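Local coordinates for Ras GTPase-activating-like protein IQGAP2 (Homo sapiens, PDB 5CJP) that probably serves as a scaffold that binds Rho-family GTPases such as Cdc42 through a GAP-related domain, rather than speeding their GTP hydrolysis, at residues E[294-297]-E[298-301]. Residues are numbered along the deposited sequence; the frame is centred on the assembly and turned at random.
Sequences NNYL and SETY
Thr-300 puts its hydroxyl over the ring of Tyr-296, one helical turn back, with OG1 3.2 Å above the ring plane and over its centre. The nearest ring atoms are CE1 and CZ; CZ lies 3.3 Å from OG1. The ring gets there because CG of Tyr-296 stands anti to its own backbone N (chi1 173°), which swings it along the helix toward the next turn. The same hydroxyl donates back to the carbonyl O of Tyr-296, OG1 to O 2.9 Å, reaching it from above the carbonyl plane. Thr-300 N grips that oxygen more squarely, at 2.8 Å from Tyr-296 O and with an N-H...O angle of 165°, so one carbonyl takes two bonds from a single residue.

All this is the first two turns of helix 294-311, in the helical GAP-related domain, and the close-packed side faces helices 167-193 and 261-278. Leu-188 meets both Tyr-296 and Thr-300, while Leu-297 is buried on Val-273 and Ala-277. With alanine at Tyr-296 the face under Thr-300 OG1 and the weak bond from OH to Asp-185 go, which is likely to leave a gap beside Leu-188.

Asn-294 O takes both N and OG of Ser-298, OG at 2.9 Å and almost in line with the C=O bond (170°); Asn-294 OD1 is hydrogen-bonded to Phe-283 N. The fit slackens at exposed Asn-295 and Glu-299. Glu-299 N makes two weak bonds within the helix, to Asn-295 O and Tyr-296 O, and its side chain, extended beyond CG, lies back over the Asn-295 carbonyl, OE1 3.8 Å from Tyr-296 CA.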
loop_
_atom_site.group_PDB
_atom_site.type_symbol
_atom_site.label_atom_id
_atom_site.label_comp_id
_atom_site.label_asym_id
_atom_site.label_seq_id
_atom_site.Cartn_x
_atom_site.Cartn_y
_atom_site.Cartn_z
ATOM N N ASN E 294 27.840 -30.553 -31.805
ATOM C CA ASN E 294 29.146 -30.043 -31.422
ATOM C C ASN E 294 29.727 -29.013 -32.366
ATOM O O ASN E 294 30.569 -28.200 -31.966
ATOM C CB ASN E 294 30.126 -31.193 -31.233
ATOM C CG ASN E 294 29.763 -32.056 -30.059
ATOM O OD1 ASN E 294 28.953 -31.661 -29.222
ATOM N ND2 ASN E 294 30.356 -33.236 -29.982
ATOM N N ASN E 295 29.292 -29.040 -33.619
ATOM C CA ASN E 295 29.786 -28.076 -34.585
ATOM C C ASN E 295 29.117 -26.745 -34.288
ATOM O O ASN E 295 29.761 -25.701 -34.312
ATOM C CB ASN E 295 29.460 -28.527 -36.007
ATOM C CG ASN E 295 30.098 -29.856 -36.354
ATOM O OD1 ASN E 295 31.321 -29.992 -36.319
ATOM N ND2 ASN E 295 29.275 -30.844 -36.691
ATOM N N TYR E 296 27.819 -26.792 -34.000
ATOM C CA TYR E 296 27.068 -25.583 -33.677
ATOM C C TYR E 296 27.556 -25.029 -32.344
ATOM O O TYR E 296 27.698 -23.816 -32.182
ATOM C CB TYR E 296 25.563 -25.883 -33.591
ATOM C CG TYR E 296 24.702 -24.726 -33.088
ATOM C CD1 TYR E 296 24.534 -23.562 -33.842
ATOM C CD2 TYR E 296 24.026 -24.817 -31.869
ATOM C CE1 TYR E 296 23.701 -22.512 -33.395
ATOM C CE2 TYR E 296 23.189 -23.777 -31.412
ATOM C CZ TYR E 296 23.027 -22.632 -32.177
ATOM O OH TYR E 296 22.170 -21.632 -31.739
ATOM N N LEU E 297 27.814 -25.919 -31.394
ATOM C CA LEU E 297 28.285 -25.507 -30.087
ATOM C C LEU E 297 29.573 -24.723 -30.172
ATOM O O LEU E 297 29.744 -23.751 -29.460
ATOM C CB LEU E 297 28.494 -26.721 -29.178
ATOM C CG LEU E 297 27.229 -27.381 -28.640
ATOM C CD1 LEU E 297 27.576 -28.574 -27.759
ATOM C CD2 LEU E 297 26.450 -26.359 -27.864
ATOM N N SER E 298 30.481 -25.145 -31.043
ATOM C CA SER E 298 31.767 -24.466 -31.176
ATOM C C SER E 298 31.681 -23.125 -31.882
ATOM O O SER E 298 32.529 -22.264 -31.686
ATOM C CB SER E 298 32.765 -25.357 -31.916
ATOM O OG SER E 298 32.871 -26.615 -31.288
ATOM N N GLU E 299 30.668 -22.950 -32.721
ATOM C CA GLU E 299 30.490 -21.687 -33.428
ATOM C C GLU E 299 29.834 -20.730 -32.439
ATOM O O GLU E 299 30.216 -19.561 -32.323
ATOM C CB GLU E 299 29.576 -21.866 -34.644
ATOM C CG GLU E 299 30.018 -22.939 -35.621
ATOM C CD GLU E 299 29.071 -23.076 -36.809
ATOM O OE1 GLU E 299 27.847 -23.238 -36.590
ATOM O OE2 GLU E 299 29.554 -23.027 -37.963
ATOM N N THR E 300 28.844 -21.259 -31.727
ATOM C CA THR E 300 28.116 -20.487 -30.739
ATOM C C THR E 300 29.038 -20.002 -29.635
ATOM O O THR E 300 28.901 -18.872 -29.163
ATOM C CB THR E 300 26.975 -21.309 -30.153
ATOM O OG1 THR E 300 26.044 -21.628 -31.199
ATOM C CG2 THR E 300 26.268 -20.524 -29.066
ATOM N N TYR E 301 29.984 -20.841 -29.225
ATOM C CA TYR E 301 30.937 -20.452 -28.193
ATOM C C TYR E 301 31.732 -19.245 -28.705
ATOM O O TYR E 301 31.915 -18.259 -27.995
ATOM C CB TYR E 301 31.898 -21.601 -27.880
ATOM C CG TYR E 301 33.129 -21.139 -27.127
ATOM C CD1 TYR E 301 33.028 -20.643 -25.821
ATOM C CD2 TYR E 301 34.387 -21.121 -27.744
ATOM C CE1 TYR E 301 34.139 -20.134 -25.153
ATOM C CE2 TYR E 301 35.509 -20.609 -27.080
ATOM C CZ TYR E 301 35.371 -20.116 -25.786
ATOM O OH TYR E 301 36.448 -19.580 -25.129
#